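Local coordinates for protein tyrosine--tRNA ligase, mitochondrial (Emericella nidulans, PDB 5IHX) that probably joins L-tyrosine to its cognate tRNA at the expense of ATP, as a class I aminoacyl-tRNA synthetase of the mitochondrion, at residues E152-K157 and A360-E365; R34-E39 and L56-F61. One frame throughout, in Å; residues are numbered along the deposited sequence.

Contact 1 of 2, residues E152-K157 and A360-E365; sequences EKHGYK and AYEFVE
The imidazole of His154 meets the carboxylate of Glu362 at its edge, while one face lies under Lys153 CG, offset toward the rim, and Tyr150 packs edge-to-face with the ring. His154 NE2 gives its N-H to Glu362 OE2 at 2.9 Å; the oxygen lies close to the ring plane, while the N-H comes to OE2 on the syn side, 33° out of the carboxylate plane, with ring and carboxylate planes 63° apart. The ring of Tyr361 has Lys153 NZ at its edge, 3.8 Å from CE2, and its hydroxyl bonds to Asp374. Lys153 is extended beyond CG, which carries its ammonium across to helix 354-368. There NZ forms a salt-bridge network with Glu362 OE1 at 2.9 Å and Glu365 OE1, the latter modelled too close to be trusted. The bend at chi2 (-65°) sets Glu362 CD; its two oxygens then serve different partners, OE1 Lys153, and OE2 His154 and the Tyr150 hydroxyl. Helix 126-153 ends in a Schellman motif with Gly155 at C-prime; Lys153, its last helical residue, and His154, the first beyond it, both reach helix 354-368. Two carboxylates around one ammonium would favour a charged lysine, and Glu362 could stabilise a protonated His154.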
ATOM      1  N   GLU A 152      38.914 -17.471  -6.437  1.00 29.97           N
ATOM      2  CA  GLU A 152      39.931 -18.497  -6.222  1.00 36.07           C
ATOM      3  C   GLU A 152      41.103 -18.321  -7.185  1.00 35.38           C
ATOM      4  O   GLU A 152      42.262 -18.440  -6.787  1.00 33.91           O
ATOM      5  CB  GLU A 152      39.320 -19.895  -6.378  1.00 43.29           C
ATOM      6  CG  GLU A 152      40.311 -21.051  -6.254  1.00 60.31           C
ATOM      7  CD  GLU A 152      40.817 -21.254  -4.839  1.00 81.04           C
ATOM      8  OE1 GLU A 152      40.201 -20.714  -3.894  1.00 84.56           O
ATOM      9  OE2 GLU A 152      41.835 -21.960  -4.671  1.00 89.34           O
ATOM     10  N   LYS A 153      40.798 -18.057  -8.452  1.00 34.78           N
ATOM     11  CA  LYS A 153      41.836 -17.870  -9.461  1.00 32.42           C
ATOM     12  C   LYS A 153      42.819 -16.777  -9.051  1.00 36.60           C
ATOM     13  O   LYS A 153      44.014 -16.880  -9.317  1.00 43.38           O
ATOM     14  CB  LYS A 153      41.219 -17.524 -10.822  1.00 36.29           C
ATOM     15  CG  LYS A 153      42.191 -16.822 -11.775  1.00 42.80           C
ATOM     16  CD  LYS A 153      41.599 -16.572 -13.150  1.00 52.90           C
ATOM     17  CE  LYS A 153      42.582 -15.796 -14.016  1.00 57.95           C
ATOM     18  NZ  LYS A 153      42.090 -15.568 -15.399  1.00 58.27           N
ATOM     19  N   HIS A 154      42.309 -15.732  -8.405  1.00 35.63           N
ATOM     20  CA  HIS A 154      43.118 -14.562  -8.081  1.00 29.09           C
ATOM     21  C   HIS A 154      43.608 -14.555  -6.632  1.00 31.85           C
ATOM     22  O   HIS A 154      43.991 -13.512  -6.101  1.00 32.79           O
ATOM     23  CB  HIS A 154      42.323 -13.292  -8.390  1.00 29.92           C
ATOM     24  CG  HIS A 154      42.190 -13.021  -9.856  1.00 31.85           C
ATOM     25  ND1 HIS A 154      43.218 -12.499 -10.612  1.00 36.43           N
ATOM     26  CD2 HIS A 154      41.160 -13.222 -10.713  1.00 29.33           C
ATOM     27  CE1 HIS A 154      42.825 -12.380 -11.867  1.00 34.78           C
ATOM     28  NE2 HIS A 154      41.578 -12.810 -11.955  1.00 37.25           N
ATOM     29  N   GLY A 155      43.594 -15.724  -5.997  1.00 35.57           N
ATOM     30  CA  GLY A 155      44.233 -15.894  -4.703  1.00 31.15           C
ATOM     31  C   GLY A 155      43.343 -15.699  -3.489  1.00 35.43           C
ATOM     32  O   GLY A 155      43.827 -15.752  -2.358  1.00 38.80           O
ATOM     33  N   TYR A 156      42.053 -15.475  -3.711  1.00 31.38           N
ATOM     34  CA  TYR A 156      41.115 -15.322  -2.603  1.00 39.06           C
ATOM     35  C   TYR A 156      40.512 -16.678  -2.263  1.00 40.85           C
ATOM     36  O   TYR A 156      39.650 -17.186  -2.982  1.00 38.44           O
ATOM     37  CB  TYR A 156      40.017 -14.312  -2.954  1.00 32.03           C
ATOM     38  CG  TYR A 156      40.565 -12.956  -3.335  1.00 27.75           C
ATOM     39  CD1 TYR A 156      40.815 -11.987  -2.373  1.00 36.25           C
ATOM     40  CD2 TYR A 156      40.850 -12.651  -4.659  1.00 30.55           C
ATOM     41  CE1 TYR A 156      41.325 -10.749  -2.721  1.00 37.31           C
ATOM     42  CE2 TYR A 156      41.357 -11.421  -5.016  1.00 30.42           C
ATOM     43  CZ  TYR A 156      41.596 -10.474  -4.046  1.00 34.03           C
ATOM     44  OH  TYR A 156      42.108  -9.249  -4.407  1.00 39.29           O
ATOM     45  N   LYS A 157      40.980 -17.258  -1.163  1.00 44.28           N
ATOM     46  CA  LYS A 157      40.556 -18.588  -0.743  1.00 43.29           C
ATOM     47  C   LYS A 157      39.404 -18.484   0.244  1.00 39.02           C
ATOM     48  O   LYS A 157      39.503 -17.787   1.254  1.00 40.92           O
ATOM     49  CB  LYS A 157      41.724 -19.353  -0.116  1.00 43.66           C
ATOM     50  N   ALA A 360      38.514  -8.509 -21.800  1.00 26.92           N
ATOM     51  CA  ALA A 360      37.523  -9.415 -22.364  1.00 22.22           C
ATOM     52  C   ALA A 360      37.684 -10.823 -21.805  1.00 27.94           C
ATOM     53  O   ALA A 360      36.703 -11.482 -21.466  1.00 21.58           O
ATOM     54  CB  ALA A 360      37.630  -9.433 -23.882  1.00 25.95           C
ATOM     55  N   TYR A 361      38.928 -11.280 -21.710  1.00 28.71           N
ATOM     56  CA  TYR A 361      39.203 -12.626 -21.229  1.00 25.55           C
ATOM     57  C   TYR A 361      38.739 -12.797 -19.789  1.00 27.32           C
ATOM     58  O   TYR A 361      38.033 -13.753 -19.465  1.00 27.78           O
ATOM     59  CB  TYR A 361      40.697 -12.946 -21.335  1.00 26.88           C
ATOM     60  CG  TYR A 361      41.038 -14.356 -20.901  1.00 28.35           C
ATOM     61  CD1 TYR A 361      41.119 -15.387 -21.825  1.00 39.89           C
ATOM     62  CD2 TYR A 361      41.267 -14.655 -19.564  1.00 26.98           C
ATOM     63  CE1 TYR A 361      41.424 -16.677 -21.431  1.00 43.64           C
ATOM     64  CE2 TYR A 361      41.571 -15.938 -19.160  1.00 33.65           C
ATOM     65  CZ  TYR A 361      41.648 -16.946 -20.097  1.00 40.84           C
ATOM     66  OH  TYR A 361      41.950 -18.226 -19.696  1.00 41.52           O
ATOM     67  N   GLU A 362      39.144 -11.866 -18.931  1.00 24.01           N
ATOM     68  CA  GLU A 362      38.808 -11.933 -17.516  1.00 26.57           C
ATOM     69  C   GLU A 362      37.305 -11.978 -17.283  1.00 25.47           C
ATOM     70  O   GLU A 362      36.818 -12.798 -16.505  1.00 28.66           O
ATOM     71  CB  GLU A 362      39.411 -10.742 -16.769  1.00 27.84           C
ATOM     72  CG  GLU A 362      40.912 -10.844 -16.556  1.00 26.74           C
ATOM     73  CD  GLU A 362      41.291 -11.995 -15.641  1.00 41.08           C
ATOM     74  OE1 GLU A 362      42.273 -12.702 -15.951  1.00 43.12           O
ATOM     75  OE2 GLU A 362      40.607 -12.189 -14.611  1.00 34.75           O
ATOM     76  N   PHE A 363      36.566 -11.105 -17.959  1.00 24.34           N
ATOM     77  CA  PHE A 363      35.136 -11.014 -17.714  1.00 27.91           C
ATOM     78  C   PHE A 363      34.404 -12.228 -18.267  1.00 26.76           C
ATOM     79  O   PHE A 363      33.438 -12.700 -17.666  1.00 28.95           O
ATOM     80  CB  PHE A 363      34.552  -9.737 -18.315  1.00 30.70           C
ATOM     81  CG  PHE A 363      33.131  -9.487 -17.905  1.00 31.19           C
ATOM     82  CD1 PHE A 363      32.843  -8.952 -16.662  1.00 37.95           C
ATOM     83  CD2 PHE A 363      32.083  -9.810 -18.748  1.00 29.20           C
ATOM     84  CE1 PHE A 363      31.536  -8.730 -16.274  1.00 41.31           C
ATOM     85  CE2 PHE A 363      30.777  -9.591 -18.366  1.00 31.71           C
ATOM     86  CZ  PHE A 363      30.503  -9.052 -17.129  1.00 36.16           C
ATOM     87  N   VAL A 364      34.856 -12.738 -19.407  1.00 27.31           N
ATOM     88  CA  VAL A 364      34.258 -13.945 -19.969  1.00 21.80           C
ATOM     89  C   VAL A 364      34.532 -15.126 -19.041  1.00 26.83           C
ATOM     90  O   VAL A 364      33.664 -15.970 -18.839  1.00 28.28           O
ATOM     91  CB  VAL A 364      34.777 -14.240 -21.390  1.00 24.83           C
ATOM     92  CG1 VAL A 364      34.416 -15.665 -21.823  1.00 29.78           C
ATOM     93  CG2 VAL A 364      34.203 -13.241 -22.378  1.00 31.43           C
ATOM     94  N   GLU A 365      35.733 -15.184 -18.472  1.00 29.00           N
ATOM     95  CA  GLU A 365      36.053 -16.255 -17.536  1.00 30.16           C
ATOM     96  C   GLU A 365      35.161 -16.172 -16.303  1.00 26.01           C
ATOM     97  O   GLU A 365      34.656 -17.191 -15.831  1.00 30.89           O
ATOM     98  CB  GLU A 365      37.522 -16.216 -17.117  1.00 24.51           C
ATOM     99  CG  GLU A 365      37.868 -17.303 -16.099  1.00 33.54           C
ATOM    100  CD  GLU A 365      39.355 -17.412 -15.816  1.00 39.01           C
ATOM    101  OE1 GLU A 365      40.130 -16.584 -16.337  1.00 45.20           O
ATOM    102  OE2 GLU A 365      39.746 -18.336 -15.071  1.00 43.71           O
TER

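Contact 2 of 2, residues R34-E39 and L56-F61; sequences RKSFVE and LLHRVF
Phe37 and Phe61 meet at a slant, their ring planes 48° apart and their centroids 5.0 Å from each other. Phe37 CD2 lies over one face of the Phe61 ring, offset toward the rim and 3.6 Å from Phe61 CE1. The Phe37 ring is placed with CG anti to the backbone N (chi1 -173°). Val38 fits in beside this pair: its CG2 touches Phe61 CD2 at 3.7 Å, Leu57 CG and the backbone of His58, while CB approaches the His58 ring at its edge.

The polar side of the contact is built on a capping box. Glu39 N donates to Ser36 OG at 3.2 Å, and Ser36 N donates to Glu39 OE1 at 2.9 Å, meeting that oxygen on its anti side. His58 swings its imidazole toward this box, and ND1 makes a weak hydrogen bond to Ser36 OG, 2.7 Å long but bent to 121° at the hydrogen. The cap oxygen therefore receives N-H groups from both helices. The Glu39 carboxylate also comes obliquely to this ring, OE2 lying 3.3 Å from His58 CE1. A water links the backbones, accepting from Phe37 N and donating to Phe61 O.

Helix 37-44 thus begins against helix 54-63. Ile29 of helix 16-30 packs on Ser36 and Glu39, and Trp96 meets the Phe37 ring edge-to-face. Phe61 rests on Val66, in the loop leading to strand 68-72, and Leu57 packs on Ile277 and Phe279 of strand 277-280. Both strands belong to the Rossmann-type nucleotide-binding sheet of the class I catalytic domain, which this chain carries, and the helical pair is joined to that sheet through these contacts.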
ATOM      1  N   ARG A  34      47.117  -1.273   5.614  1.00 35.22           N
ATOM      2  CA  ARG A  34      46.069  -2.002   4.909  1.00 29.11           C
ATOM      3  C   ARG A  34      44.979  -1.047   4.440  1.00 34.48           C
ATOM      4  O   ARG A  34      44.786   0.019   5.025  1.00 34.00           O
ATOM      5  CB  ARG A  34      45.486  -3.078   5.829  1.00 35.70           C
ATOM      6  CG  ARG A  34      44.399  -3.942   5.218  1.00 45.29           C
ATOM      7  CD  ARG A  34      43.816  -4.883   6.259  1.00 43.64           C
ATOM      8  NE  ARG A  34      44.818  -5.808   6.782  1.00 40.68           N
ATOM      9  CZ  ARG A  34      45.131  -6.975   6.227  1.00 41.31           C
ATOM     10  NH1 ARG A  34      44.525  -7.378   5.117  1.00 38.66           N
ATOM     11  NH2 ARG A  34      46.058  -7.743   6.784  1.00 46.53           N
ATOM     12  N   LYS A  35      44.280  -1.418   3.371  1.00 30.46           N
ATOM     13  CA  LYS A  35      43.170  -0.613   2.873  1.00 27.43           C
ATOM     14  C   LYS A  35      41.848  -1.075   3.473  1.00 28.77           C
ATOM     15  O   LYS A  35      41.664  -2.258   3.762  1.00 31.03           O
ATOM     16  CB  LYS A  35      43.097  -0.680   1.347  1.00 31.37           C
ATOM     17  CG  LYS A  35      44.178   0.117   0.640  1.00 44.39           C
ATOM     18  CD  LYS A  35      43.990   0.084  -0.868  1.00 41.45           C
ATOM     19  N   SER A  36      40.928  -0.134   3.657  1.00 28.11           N
ATOM     20  CA  SER A  36      39.567  -0.472   4.040  1.00 31.79           C
ATOM     21  C   SER A  36      38.815  -0.891   2.787  1.00 32.75           C
ATOM     22  O   SER A  36      39.315  -0.730   1.674  1.00 30.22           O
ATOM     23  CB  SER A  36      38.870   0.710   4.714  1.00 33.56           C
ATOM     24  OG  SER A  36      38.576   1.727   3.772  1.00 32.76           O
ATOM     25  N   PHE A  37      37.617  -1.435   2.964  1.00 31.11           N
ATOM     26  CA  PHE A  37      36.810  -1.856   1.829  1.00 32.23           C
ATOM     27  C   PHE A  37      36.482  -0.668   0.931  1.00 27.47           C
ATOM     28  O   PHE A  37      36.443  -0.799  -0.291  1.00 30.05           O
ATOM     29  CB  PHE A  37      35.529  -2.541   2.309  1.00 30.80           C
ATOM     30  CG  PHE A  37      34.719  -3.149   1.203  1.00 27.80           C
ATOM     31  CD1 PHE A  37      35.235  -4.182   0.439  1.00 24.75           C
ATOM     32  CD2 PHE A  37      33.437  -2.698   0.936  1.00 27.95           C
ATOM     33  CE1 PHE A  37      34.492  -4.745  -0.582  1.00 25.65           C
ATOM     34  CE2 PHE A  37      32.690  -3.260  -0.079  1.00 30.72           C
ATOM     35  CZ  PHE A  37      33.218  -4.286  -0.839  1.00 30.01           C
ATOM     36  N   VAL A  38      36.259   0.494   1.540  1.00 23.70           N
ATOM     37  CA  VAL A  38      35.948   1.705   0.787  1.00 25.36           C
ATOM     38  C   VAL A  38      37.154   2.173  -0.023  1.00 23.47           C
ATOM     39  O   VAL A  38      37.042   2.438  -1.220  1.00 33.39           O
ATOM     40  CB  VAL A  38      35.483   2.848   1.716  1.00 26.21           C
ATOM     41  CG1 VAL A  38      35.312   4.153   0.938  1.00 26.73           C
ATOM     42  CG2 VAL A  38      34.187   2.470   2.407  1.00 28.00           C
ATOM     43  N   GLU A  39      38.297   2.298   0.645  1.00 26.05           N
ATOM     44  CA  GLU A  39      39.531   2.709  -0.015  1.00 28.59           C
ATOM     45  C   GLU A  39      39.838   1.770  -1.174  1.00 27.01           C
ATOM     46  O   GLU A  39      40.302   2.194  -2.230  1.00 34.52           O
ATOM     47  CB  GLU A  39      40.691   2.729   0.983  1.00 30.71           C
ATOM     48  CG  GLU A  39      40.557   3.811   2.049  1.00 36.14           C
ATOM     49  CD  GLU A  39      41.581   3.681   3.162  1.00 37.16           C
ATOM     50  OE1 GLU A  39      41.979   2.540   3.484  1.00 34.97           O
ATOM     51  OE2 GLU A  39      41.980   4.722   3.724  1.00 43.47           O
ATOM     52  N   LEU A  56      32.316   8.496   6.786  1.00 35.08           N
ATOM     53  CA  LEU A  56      31.554   7.624   7.671  1.00 36.41           C
ATOM     54  C   LEU A  56      31.465   6.215   7.084  1.00 32.56           C
ATOM     55  O   LEU A  56      31.611   5.231   7.804  1.00 32.08           O
ATOM     56  CB  LEU A  56      30.153   8.183   7.918  1.00 35.33           C
ATOM     57  CG  LEU A  56      29.237   7.308   8.777  1.00 34.02           C
ATOM     58  CD1 LEU A  56      29.892   6.974  10.113  1.00 38.08           C
ATOM     59  CD2 LEU A  56      27.894   7.983   8.994  1.00 34.22           C
ATOM     60  N   LEU A  57      31.235   6.131   5.776  1.00 27.80           N
ATOM     61  CA  LEU A  57      31.185   4.842   5.089  1.00 25.66           C
ATOM     62  C   LEU A  57      32.495   4.100   5.300  1.00 25.27           C
ATOM     63  O   LEU A  57      32.509   2.914   5.632  1.00 29.92           O
ATOM     64  CB  LEU A  57      30.918   5.034   3.595  1.00 26.24           C
ATOM     65  CG  LEU A  57      30.677   3.758   2.781  1.00 28.50           C
ATOM     66  CD1 LEU A  57      29.354   3.110   3.148  1.00 30.04           C
ATOM     67  CD2 LEU A  57      30.733   4.057   1.292  1.00 29.89           C
ATOM     68  N   HIS A  58      33.596   4.814   5.100  1.00 32.02           N
ATOM     69  CA  HIS A  58      34.926   4.283   5.369  1.00 29.69           C
ATOM     70  C   HIS A  58      35.061   3.795   6.810  1.00 29.21           C
ATOM     71  O   HIS A  58      35.582   2.703   7.048  1.00 33.94           O
ATOM     72  CB  HIS A  58      35.986   5.339   5.044  1.00 35.46           C
ATOM     73  CG  HIS A  58      37.351   5.009   5.556  1.00 37.31           C
ATOM     74  ND1 HIS A  58      38.205   4.148   4.901  1.00 30.57           N
ATOM     75  CD2 HIS A  58      38.031   5.462   6.637  1.00 33.01           C
ATOM     76  CE1 HIS A  58      39.340   4.060   5.574  1.00 29.81           C
ATOM     77  NE2 HIS A  58      39.258   4.851   6.630  1.00 29.83           N
ATOM     78  N   ARG A  59      34.604   4.592   7.772  1.00 32.83           N
ATOM     79  CA  ARG A  59      34.710   4.194   9.175  1.00 33.91           C
ATOM     80  C   ARG A  59      33.871   2.949   9.461  1.00 30.22           C
ATOM     81  O   ARG A  59      34.304   2.059  10.190  1.00 32.12           O
ATOM     82  CB  ARG A  59      34.275   5.314  10.124  1.00 44.34           C
ATOM     83  CG  ARG A  59      35.385   6.288  10.495  1.00 55.14           C
ATOM     84  CD  ARG A  59      35.089   7.013  11.804  1.00 66.41           C
ATOM     85  NE  ARG A  59      33.936   7.910  11.740  1.00 69.32           N
ATOM     86  CZ  ARG A  59      33.027   8.034  12.708  1.00 70.73           C
ATOM     87  NH1 ARG A  59      33.124   7.326  13.830  1.00 60.78           N
ATOM     88  NH2 ARG A  59      32.012   8.874  12.559  1.00 79.74           N
ATOM     89  N   VAL A  60      32.667   2.896   8.896  1.00 30.29           N
ATOM     90  CA  VAL A  60      31.777   1.757   9.112  1.00 33.87           C
ATOM     91  C   VAL A  60      32.438   0.452   8.676  1.00 27.43           C
ATOM     92  O   VAL A  60      32.447  -0.527   9.424  1.00 33.21           O
ATOM     93  CB  VAL A  60      30.434   1.935   8.356  1.00 39.74           C
ATOM     94  CG1 VAL A  60      29.645   0.622   8.313  1.00 38.32           C
ATOM     95  CG2 VAL A  60      29.593   3.020   9.004  1.00 36.96           C
ATOM     96  N   PHE A  61      32.996   0.442   7.469  1.00 30.16           N
ATOM     97  CA  PHE A  61      33.618  -0.763   6.931  1.00 31.21           C
ATOM     98  C   PHE A  61      34.930  -1.090   7.633  1.00 29.01           C
ATOM     99  O   PHE A  61      35.315  -2.254   7.726  1.00 31.61           O
ATOM    100  CB  PHE A  61      33.852  -0.619   5.428  1.00 31.20           C
ATOM    101  CG  PHE A  61      32.648  -0.958   4.596  1.00 32.67           C
ATOM    102  CD1 PHE A  61      32.237  -2.274   4.463  1.00 36.65           C
ATOM    103  CD2 PHE A  61      31.930   0.032   3.949  1.00 30.30           C
ATOM    104  CE1 PHE A  61      31.131  -2.596   3.702  1.00 37.02           C
ATOM    105  CE2 PHE A  61      30.822  -0.284   3.182  1.00 30.67           C
ATOM    106  CZ  PHE A  61      30.422  -1.599   3.058  1.00 28.42           C
TER
HETATM  107  O   HOH W   1      37.322  -2.609   5.672  1.00 28.49           O

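How the contacts relate
Both segments of contact 2 precede those of contact 1 in the chain; the contact centres are 24 Å apart and their nearest atoms about 9 Å, without touching. Contact 2 pairs helices near the N-terminus, whereas contact 1 joins segments 152-157 and 360-365, whose closest ends are 203 residues apart. Helix 84-95 and the turn after it lie near both: Val95 packs on Tyr156 of segment 152-157, and Trp96 meets Phe37 of contact 2. Neither contact contributes a residue to the tyrosine pocket, which includes Tyr69, Gly71 and Val72 in strand 68-72, the strand that follows helix 54-63 of contact 2.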